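Local structure of phosphatase (1NF2) at residues Asp190-Arg199 against Asn217-Ala225; Arg167-Phe175 against Leu182-Asp190. The protein probably acts as a magnesium-dependent phosphatase of the haloacid dehalogenase (HAD) family, with a separate substrate-binding domain beside its catalytic core. One frame throughout, in Å; residues are numbered along the deposited sequence.

Interaction 1. Residues Asp190-Arg199 against Asn217-Ala225; sequences DKGKALRFLR and NDLFMFEEA. With SO4 (sulfate ion), chain D.
Gly192 CA comes within 4.1 Å of Met221 CA where two helices of the HAD hydrolase core cross at -35°. Glycine suits this point because any CB would run into Phe220 O; instead its CA makes a CA-H...O contact with that oxygen. Beside it the packing is tight and apolar: Met221 CG rests on Lys191 CB, and the bend at chi3 brings Met221 CE to 3.7 Å from Leu195 CB. The carboxylate of Asp190, the N-cap whose OD1 accepts from Lys193 N, stacks nearly flat over one face of Phe220, the planes 13° apart. Toward solvent the contact is held by charge: Glu224 folds back at chi2 into a salt-bridge network with Arg199, whose NH1 is less surely placed, and Arg196, the loose end, its NE a long 3.8 Å from Glu224 OE2. At the active-site end an extended lysine suits the place, since Lys191 NZ reaches both metal ligand Asp8 and Asp218, a magnesium ligand in another crystal structure of the protein though not bound to the ion in this model. Lys191 NZ meets Asp218 OD2 on the syn side at 2.7 Å. A further hydrogen bond runs from Lys191 NZ to sulfate O3.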
loop_
_atom_site.group_PDB
_atom_site.type_symbol
_atom_site.label_atom_id
_atom_site.label_comp_id
_atom_site.label_asym_id
_atom_site.label_seq_id
_atom_site.Cartn_x
_atom_site.Cartn_y
_atom_site.Cartn_z
ATOM N N ASP A 190 -8.738 -0.924 -3.420
ATOM C CA ASP A 190 -7.558 -0.503 -4.163
ATOM C C ASP A 190 -7.259 0.952 -3.816
ATOM O O ASP A 190 -8.073 1.623 -3.177
ATOM C CB ASP A 190 -7.765 -0.674 -5.674
ATOM C CG ASP A 190 -8.909 0.168 -6.215
ATOM O OD1 ASP A 190 -8.863 1.408 -6.060
ATOM O OD2 ASP A 190 -9.853 -0.411 -6.802
ATOM N N LYS A 191 -6.090 1.431 -4.223
ATOM C CA LYS A 191 -5.686 2.799 -3.917
ATOM C C LYS A 191 -6.637 3.863 -4.458
ATOM O O LYS A 191 -6.804 4.907 -3.844
ATOM C CB LYS A 191 -4.265 3.055 -4.429
ATOM C CG LYS A 191 -3.187 2.352 -3.615
ATOM C CD LYS A 191 -1.814 2.636 -4.199
ATOM C CE LYS A 191 -0.696 2.034 -3.365
ATOM N NZ LYS A 191 0.606 2.226 -4.069
ATOM N N GLY A 192 -7.249 3.590 -5.603
ATOM C CA GLY A 192 -8.181 4.528 -6.202
ATOM C C GLY A 192 -9.440 4.709 -5.371
ATOM O O GLY A 192 -9.862 5.840 -5.126
ATOM N N LYS A 193 -10.050 3.607 -4.936
ATOM C CA LYS A 193 -11.257 3.694 -4.122
ATOM C C LYS A 193 -10.925 4.401 -2.824
ATOM O O LYS A 193 -11.720 5.199 -2.312
ATOM C CB LYS A 193 -11.824 2.303 -3.812
ATOM C CG LYS A 193 -12.523 1.618 -4.981
ATOM C CD LYS A 193 -13.389 0.457 -4.471
ATOM C CE LYS A 193 -14.117 -0.260 -5.597
ATOM N NZ LYS A 193 -13.165 -0.935 -6.523
ATOM N N ALA A 194 -9.749 4.110 -2.279
ATOM C CA ALA A 194 -9.346 4.753 -1.040
ATOM C C ALA A 194 -9.176 6.271 -1.246
ATOM O O ALA A 194 -9.600 7.062 -0.404
ATOM C CB ALA A 194 -8.050 4.136 -0.519
ATOM N N LEU A 195 -8.570 6.673 -2.364
ATOM C CA LEU A 195 -8.368 8.095 -2.631
ATOM C C LEU A 195 -9.691 8.805 -2.878
ATOM O O LEU A 195 -9.878 9.941 -2.446
ATOM C CB LEU A 195 -7.436 8.318 -3.836
ATOM C CG LEU A 195 -7.187 9.805 -4.190
ATOM C CD1 LEU A 195 -6.665 10.540 -2.963
ATOM C CD2 LEU A 195 -6.210 9.933 -5.347
ATOM N N ARG A 196 -10.605 8.138 -3.579
ATOM C CA ARG A 196 -11.913 8.719 -3.857
ATOM C C ARG A 196 -12.661 8.947 -2.546
ATOM O O ARG A 196 -13.331 9.960 -2.369
ATOM C CB ARG A 196 -12.735 7.793 -4.752
ATOM C CG ARG A 196 -13.976 8.457 -5.310
ATOM C CD ARG A 196 -15.042 7.439 -5.629
ATOM N NE ARG A 196 -14.663 6.520 -6.696
ATOM C CZ ARG A 196 -15.108 5.269 -6.790
ATOM N NH1 ARG A 196 -15.941 4.789 -5.877
ATOM N NH2 ARG A 196 -14.732 4.496 -7.798
ATOM N N PHE A 197 -12.531 7.991 -1.631
ATOM C CA PHE A 197 -13.171 8.055 -0.318
ATOM C C PHE A 197 -12.610 9.238 0.477
ATOM O O PHE A 197 -13.347 9.996 1.121
ATOM C CB PHE A 197 -12.895 6.751 0.434
ATOM C CG PHE A 197 -13.458 6.713 1.822
ATOM C CD1 PHE A 197 -14.761 6.278 2.045
ATOM C CD2 PHE A 197 -12.688 7.115 2.908
ATOM C CE1 PHE A 197 -15.289 6.242 3.331
ATOM C CE2 PHE A 197 -13.207 7.088 4.205
ATOM C CZ PHE A 197 -14.509 6.651 4.416
ATOM N N LEU A 198 -11.288 9.367 0.446
ATOM C CA LEU A 198 -10.596 10.439 1.146
ATOM C C LEU A 198 -11.069 11.787 0.596
ATOM O O LEU A 198 -11.294 12.739 1.346
ATOM C CB LEU A 198 -9.091 10.291 0.940
ATOM C CG LEU A 198 -8.220 11.379 1.561
ATOM C CD1 LEU A 198 -8.453 11.449 3.076
ATOM C CD2 LEU A 198 -6.774 11.068 1.250
ATOM N N ARG A 199 -11.231 11.840 -0.720
ATOM C CA ARG A 199 -11.679 13.037 -1.418
ATOM C C ARG A 199 -13.065 13.483 -0.933
ATOM O O ARG A 199 -13.299 14.667 -0.666
ATOM C CB ARG A 199 -11.720 12.752 -2.913
ATOM C CG ARG A 199 -11.547 13.963 -3.786
ATOM C CD ARG A 199 -11.504 13.554 -5.237
ATOM N NE ARG A 199 -12.804 13.087 -5.697
ATOM C CZ ARG A 199 -12.979 12.343 -6.779
ATOM N NH1 ARG A 199 -11.931 11.984 -7.503
ATOM N NH2 ARG A 199 -14.195 11.958 -7.136
ATOM N N ASN A 217 -0.978 -0.768 -9.304
ATOM C CA ASN A 217 -1.710 -0.366 -8.107
ATOM C C ASN A 217 -2.040 1.136 -8.092
ATOM O O ASN A 217 -3.101 1.535 -7.611
ATOM C CB ASN A 217 -0.885 -0.676 -6.856
ATOM C CG ASN A 217 -0.916 -2.152 -6.470
ATOM O OD1 ASN A 217 -0.132 -2.592 -5.623
ATOM N ND2 ASN A 217 -1.824 -2.913 -7.073
ATOM N N ASP A 218 -1.118 1.955 -8.599
ATOM C CA ASP A 218 -1.282 3.415 -8.621
ATOM C C ASP A 218 -2.181 3.884 -9.759
ATOM O O ASP A 218 -2.793 4.945 -9.686
ATOM C CB ASP A 218 0.088 4.097 -8.747
ATOM C CG ASP A 218 1.001 3.796 -7.579
ATOM O OD1 ASP A 218 2.239 3.784 -7.784
ATOM O OD2 ASP A 218 0.489 3.580 -6.457
ATOM N N LEU A 219 -2.243 3.084 -10.812
ATOM C CA LEU A 219 -3.069 3.385 -11.971
ATOM C C LEU A 219 -4.507 3.703 -11.521
ATOM O O LEU A 219 -5.202 4.529 -12.126
ATOM C CB LEU A 219 -3.043 2.175 -12.903
ATOM C CG LEU A 219 -3.396 2.285 -14.381
ATOM C CD1 LEU A 219 -2.562 3.366 -15.048
ATOM C CD2 LEU A 219 -3.135 0.927 -15.034
ATOM N N PHE A 220 -4.948 3.048 -10.452
ATOM C CA PHE A 220 -6.288 3.267 -9.919
ATOM C C PHE A 220 -6.455 4.700 -9.399
ATOM O O PHE A 220 -7.546 5.261 -9.480
ATOM C CB PHE A 220 -6.577 2.271 -8.785
ATOM C CG PHE A 220 -6.808 0.851 -9.252
ATOM C CD1 PHE A 220 -8.035 0.469 -9.787
ATOM C CD2 PHE A 220 -5.798 -0.106 -9.144
ATOM C CE1 PHE A 220 -8.258 -0.855 -10.205
ATOM C CE2 PHE A 220 -6.005 -1.422 -9.556
ATOM C CZ PHE A 220 -7.240 -1.801 -10.088
ATOM N N MET A 221 -5.384 5.284 -8.857
ATOM C CA MET A 221 -5.443 6.649 -8.329
ATOM C C MET A 221 -5.550 7.697 -9.435
ATOM O O MET A 221 -6.130 8.765 -9.239
ATOM C CB MET A 221 -4.213 6.952 -7.462
ATOM C CG MET A 221 -4.175 6.168 -6.142
ATOM S SD MET A 221 -2.957 6.748 -4.936
ATOM C CE MET A 221 -3.908 7.227 -3.795
ATOM N N PHE A 222 -4.981 7.383 -10.595
ATOM C CA PHE A 222 -5.002 8.287 -11.734
ATOM C C PHE A 222 -6.395 8.767 -12.101
ATOM O O PHE A 222 -6.585 9.934 -12.464
ATOM C CB PHE A 222 -4.381 7.612 -12.956
ATOM C CG PHE A 222 -2.887 7.736 -13.032
ATOM C CD1 PHE A 222 -2.213 7.355 -14.180
ATOM C CD2 PHE A 222 -2.158 8.244 -11.968
ATOM C CE1 PHE A 222 -0.837 7.477 -14.271
ATOM C CE2 PHE A 222 -0.782 8.370 -12.050
ATOM C CZ PHE A 222 -0.122 7.986 -13.206
ATOM N N GLU A 223 -7.364 7.859 -12.012
ATOM C CA GLU A 223 -8.746 8.168 -12.356
ATOM C C GLU A 223 -9.348 9.196 -11.411
ATOM O O GLU A 223 -10.346 9.837 -11.732
ATOM C CB GLU A 223 -9.589 6.891 -12.327
ATOM C CG GLU A 223 -8.858 5.646 -12.824
ATOM C CD GLU A 223 -8.294 5.798 -14.229
ATOM O OE1 GLU A 223 -7.607 4.863 -14.693
ATOM O OE2 GLU A 223 -8.536 6.844 -14.871
ATOM N N GLU A 224 -8.734 9.353 -10.246
ATOM C CA GLU A 224 -9.210 10.297 -9.244
ATOM C C GLU A 224 -8.398 11.597 -9.156
ATOM O O GLU A 224 -8.564 12.368 -8.208
ATOM C CB GLU A 224 -9.199 9.623 -7.874
ATOM C CG GLU A 224 -9.976 8.317 -7.815
ATOM C CD GLU A 224 -11.420 8.486 -8.249
ATOM O OE1 GLU A 224 -12.078 9.426 -7.763
ATOM O OE2 GLU A 224 -11.897 7.678 -9.072
ATOM N N ALA A 225 -7.528 11.855 -10.128
ATOM C CA ALA A 225 -6.705 13.066 -10.074
ATOM C C ALA A 225 -6.796 13.959 -11.305
ATOM O O ALA A 225 -7.106 13.495 -12.405
ATOM C CB ALA A 225 -5.246 12.681 -9.829
HETATM S S SO4 D . 3.188 -0.478 -3.825
HETATM O O1 SO4 D . 3.176 0.589 -2.826
HETATM O O2 SO4 D . 2.942 -1.757 -3.153
HETATM O O3 SO4 D . 2.136 -0.196 -4.814
HETATM O O4 SO4 D . 4.491 -0.563 -4.493
HETATM O O HOH W 1 -4.225 -0.127 -5.700
#

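Interaction 2. Residues Arg167-Phe175 against Leu182-Asp190; sequences RFKDVVKVF and LEIVPKNVD
Lys173 and Val185 exchange two backbone hydrogen bonds, Lys173 N to Val185 O and Val185 N to Lys173 O, both 2.9 Å. Phe175 and Glu183 repeat the pattern, with Glu183 N reaching Phe175 O at 2.7 Å and 172°, nearly straight. These are the hydrogen-bonded pairs of an antiparallel beta hairpin; between them, at the non-hydrogen-bonded pair, Ile184 CA points its hydrogen at Lys173 O and Val174 CA at Glu183 O. Farther along, water bridges Val171 O to Lys187 N, and the bends in the Lys187 chain bring NZ to a second water that donates to Asp170 O.

On one face, Phe175 CG sits between its backbone N and carbonyl carbon (chi1 69°), which lays the ring alongside Glu183: Glu183 CB lies over a ring face, and Val185 CG2 meets the edge 4.0 Å from Phe175 CE1. With an alanine in place of Phe175, Glu183 CB would probably lose the ring face beside it and Val185 CG2 the ring edge, opening a gap on this side of the hairpin. Glu183 OE1 is held by Lys147 in a salt bridge. The other face is aliphatic, as suits a buried side: Val174 CG1 packs on Ile184 CG1, and Val172 CG2 presses to 3.4 Å from Ile184 CG2. Beta-branched residues fit these extended strands well. Strand 172-178 is one edge strand of its sheet, while strand 181-186 also pairs with strand 147-151; helices 85-95 and 154-168 pack against the face bearing Val174 and Ile184.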
loop_
_atom_site.group_PDB
_atom_site.type_symbol
_atom_site.label_atom_id
_atom_site.label_comp_id
_atom_site.label_asym_id
_atom_site.label_seq_id
_atom_site.Cartn_x
_atom_site.Cartn_y
_atom_site.Cartn_z
ATOM N N ARG A 167 -11.703 -21.714 -5.186
ATOM C CA ARG A 167 -12.567 -21.848 -4.023
ATOM C C ARG A 167 -13.046 -20.545 -3.386
ATOM O O ARG A 167 -14.174 -20.475 -2.898
ATOM C CB ARG A 167 -11.857 -22.692 -2.962
ATOM C CG ARG A 167 -12.639 -22.875 -1.670
ATOM C CD ARG A 167 -13.921 -23.688 -1.873
ATOM N NE ARG A 167 -14.618 -23.871 -0.603
ATOM C CZ ARG A 167 -15.235 -22.896 0.060
ATOM N NH1 ARG A 167 -15.257 -21.660 -0.434
ATOM N NH2 ARG A 167 -15.795 -23.145 1.242
ATOM N N PHE A 168 -12.207 -19.514 -3.391
ATOM C CA PHE A 168 -12.586 -18.256 -2.755
ATOM C C PHE A 168 -12.614 -17.000 -3.621
ATOM O O PHE A 168 -12.852 -15.904 -3.120
ATOM C CB PHE A 168 -11.681 -18.027 -1.554
ATOM C CG PHE A 168 -11.794 -19.095 -0.509
ATOM C CD1 PHE A 168 -12.971 -19.252 0.213
ATOM C CD2 PHE A 168 -10.714 -19.920 -0.217
ATOM C CE1 PHE A 168 -13.065 -20.219 1.220
ATOM C CE2 PHE A 168 -10.801 -20.884 0.785
ATOM C CZ PHE A 168 -11.978 -21.031 1.505
ATOM N N LYS A 169 -12.390 -17.163 -4.919
ATOM C CA LYS A 169 -12.397 -16.048 -5.862
ATOM C C LYS A 169 -13.599 -15.118 -5.669
ATOM O O LYS A 169 -13.495 -13.906 -5.867
ATOM C CB LYS A 169 -12.410 -16.608 -7.288
ATOM C CG LYS A 169 -12.227 -15.593 -8.399
ATOM C CD LYS A 169 -12.320 -16.275 -9.764
ATOM C CE LYS A 169 -11.314 -17.415 -9.888
ATOM N NZ LYS A 169 -11.446 -18.155 -11.174
ATOM N N ASP A 170 -14.731 -15.698 -5.275
ATOM C CA ASP A 170 -15.985 -14.966 -5.074
ATOM C C ASP A 170 -16.075 -13.993 -3.900
ATOM O O ASP A 170 -16.820 -13.019 -3.956
ATOM C CB ASP A 170 -17.148 -15.956 -4.941
ATOM C CG ASP A 170 -17.524 -16.601 -6.257
ATOM O OD1 ASP A 170 -18.440 -17.452 -6.257
ATOM O OD2 ASP A 170 -16.911 -16.256 -7.291
ATOM N N VAL A 171 -15.334 -14.252 -2.834
ATOM C CA VAL A 171 -15.418 -13.392 -1.667
ATOM C C VAL A 171 -14.091 -12.805 -1.214
ATOM O O VAL A 171 -14.026 -12.133 -0.179
ATOM C CB VAL A 171 -16.030 -14.162 -0.490
ATOM C CG1 VAL A 171 -17.440 -14.610 -0.852
ATOM C CG2 VAL A 171 -15.167 -15.372 -0.162
ATOM N N VAL A 172 -13.035 -13.048 -1.979
ATOM C CA VAL A 172 -11.731 -12.535 -1.604
ATOM C C VAL A 172 -10.822 -12.486 -2.834
ATOM O O VAL A 172 -11.087 -13.149 -3.838
ATOM C CB VAL A 172 -11.116 -13.434 -0.488
ATOM C CG1 VAL A 172 -10.284 -14.548 -1.095
ATOM C CG2 VAL A 172 -10.311 -12.599 0.472
ATOM N N LYS A 173 -9.770 -11.674 -2.761
ATOM C CA LYS A 173 -8.810 -11.542 -3.857
ATOM C C LYS A 173 -7.572 -12.380 -3.541
ATOM O O LYS A 173 -6.990 -12.256 -2.465
ATOM C CB LYS A 173 -8.410 -10.072 -4.026
ATOM C CG LYS A 173 -7.233 -9.822 -4.968
ATOM C CD LYS A 173 -7.679 -9.493 -6.387
ATOM C CE LYS A 173 -8.422 -10.647 -7.044
ATOM N NZ LYS A 173 -8.819 -10.326 -8.446
ATOM N N VAL A 174 -7.163 -13.231 -4.473
ATOM C CA VAL A 174 -5.991 -14.070 -4.252
ATOM C C VAL A 174 -4.983 -13.899 -5.389
ATOM O O VAL A 174 -5.319 -14.086 -6.553
ATOM C CB VAL A 174 -6.390 -15.561 -4.146
ATOM C CG1 VAL A 174 -7.363 -15.761 -2.996
ATOM C CG2 VAL A 174 -7.028 -16.016 -5.431
ATOM N N PHE A 175 -3.748 -13.535 -5.052
ATOM C CA PHE A 175 -2.730 -13.342 -6.083
ATOM C C PHE A 175 -1.306 -13.483 -5.565
ATOM O O PHE A 175 -1.040 -13.330 -4.371
ATOM C CB PHE A 175 -2.886 -11.962 -6.749
ATOM C CG PHE A 175 -2.542 -10.804 -5.845
ATOM C CD1 PHE A 175 -3.410 -10.412 -4.829
ATOM C CD2 PHE A 175 -1.335 -10.128 -5.989
ATOM C CE1 PHE A 175 -3.078 -9.362 -3.960
ATOM C CE2 PHE A 175 -0.990 -9.078 -5.127
ATOM C CZ PHE A 175 -1.867 -8.695 -4.110
ATOM N N LEU A 182 2.163 -15.544 -1.693
ATOM C CA LEU A 182 0.772 -15.618 -2.147
ATOM C C LEU A 182 -0.034 -14.768 -1.173
ATOM O O LEU A 182 0.043 -14.969 0.043
ATOM C CB LEU A 182 0.270 -17.064 -2.080
ATOM C CG LEU A 182 -0.763 -17.559 -3.098
ATOM C CD1 LEU A 182 -1.390 -18.837 -2.559
ATOM C CD2 LEU A 182 -1.834 -16.516 -3.357
ATOM N N GLU A 183 -0.806 -13.828 -1.701
ATOM C CA GLU A 183 -1.597 -12.949 -0.849
ATOM C C GLU A 183 -3.096 -13.102 -1.025
ATOM O O GLU A 183 -3.577 -13.338 -2.129
ATOM C CB GLU A 183 -1.242 -11.485 -1.119
ATOM C CG GLU A 183 0.179 -11.086 -0.780
ATOM C CD GLU A 183 0.404 -9.582 -0.924
ATOM O OE1 GLU A 183 -0.284 -8.800 -0.230
ATOM O OE2 GLU A 183 1.262 -9.181 -1.734
ATOM N N ILE A 184 -3.821 -12.962 0.081
ATOM C CA ILE A 184 -5.279 -13.020 0.085
ATOM C C ILE A 184 -5.713 -11.712 0.728
ATOM O O ILE A 184 -5.383 -11.454 1.888
ATOM C CB ILE A 184 -5.828 -14.187 0.941
ATOM C CG1 ILE A 184 -5.416 -15.533 0.344
ATOM C CG2 ILE A 184 -7.341 -14.118 0.988
ATOM C CD1 ILE A 184 -4.012 -15.913 0.620
ATOM N N VAL A 185 -6.452 -10.891 -0.013
ATOM C CA VAL A 185 -6.893 -9.596 0.502
ATOM C C VAL A 185 -8.372 -9.298 0.258
ATOM O O VAL A 185 -9.027 -9.954 -0.562
ATOM C CB VAL A 185 -6.059 -8.456 -0.127
ATOM C CG1 VAL A 185 -4.579 -8.635 0.235
ATOM C CG2 VAL A 185 -6.250 -8.449 -1.650
ATOM N N PRO A 186 -8.914 -8.284 0.960
ATOM C CA PRO A 186 -10.321 -7.932 0.790
ATOM C C PRO A 186 -10.635 -7.754 -0.683
ATOM O O PRO A 186 -9.839 -7.198 -1.436
ATOM C CB PRO A 186 -10.454 -6.653 1.599
ATOM C CG PRO A 186 -9.498 -6.902 2.729
ATOM C CD PRO A 186 -8.291 -7.429 1.987
ATOM N N LYS A 187 -11.797 -8.250 -1.081
ATOM C CA LYS A 187 -12.238 -8.196 -2.458
ATOM C C LYS A 187 -11.907 -6.914 -3.206
ATOM O O LYS A 187 -10.752 -6.688 -3.575
ATOM C CB LYS A 187 -13.741 -8.455 -2.530
ATOM C CG LYS A 187 -14.216 -8.882 -3.898
ATOM C CD LYS A 187 -13.501 -10.138 -4.351
ATOM C CE LYS A 187 -14.400 -10.975 -5.240
ATOM N NZ LYS A 187 -14.913 -10.202 -6.396
ATOM N N ASN A 188 -12.910 -6.068 -3.425
ATOM C CA ASN A 188 -12.701 -4.839 -4.188
ATOM C C ASN A 188 -12.203 -3.593 -3.449
ATOM O O ASN A 188 -12.950 -2.640 -3.222
ATOM C CB ASN A 188 -13.963 -4.503 -5.001
ATOM C CG ASN A 188 -15.244 -4.661 -4.203
ATOM O OD1 ASN A 188 -16.336 -4.512 -4.746
ATOM N ND2 ASN A 188 -15.121 -4.961 -2.915
ATOM N N VAL A 189 -10.927 -3.627 -3.075
ATOM C CA VAL A 189 -10.267 -2.515 -2.408
ATOM C C VAL A 189 -9.016 -2.208 -3.227
ATOM O O VAL A 189 -8.329 -3.122 -3.699
ATOM C CB VAL A 189 -9.824 -2.867 -0.973
ATOM C CG1 VAL A 189 -11.000 -3.403 -0.188
ATOM C CG2 VAL A 189 -8.682 -3.876 -1.005
ATOM N N ASP A 190 -8.738 -0.924 -3.420
ATOM C CA ASP A 190 -7.558 -0.503 -4.163
ATOM C C ASP A 190 -7.259 0.952 -3.816
ATOM O O ASP A 190 -8.073 1.623 -3.177
ATOM C CB ASP A 190 -7.765 -0.674 -5.674
ATOM C CG ASP A 190 -8.909 0.168 -6.215
ATOM O OD1 ASP A 190 -8.863 1.408 -6.060
ATOM O OD2 ASP A 190 -9.853 -0.411 -6.802
HETATM O O HOH W 2 -17.423 -10.925 -5.467
HETATM O O HOH W 3 -13.382 -9.372 0.848
#

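The two contacts lie in series along the chain, interaction 2 closing before interaction 1 opens, with centres about 18 Å apart. Interaction 2 belongs to the six-stranded sheet, at its edge; interaction 1 joins two helices that pack against the eight-stranded sheet of the HAD core, near the magnesium site. Strand 181-186 leads into helix 191-202 through a short connection, and Asp190, common to both ranges, ends that connection by capping the helix. The two contacts also touch by packing, Lys193 CD lying 3.4 Å from Asn188 O. The chain therefore passes here from the sheet of the probable substrate-binding domain back into the catalytic core.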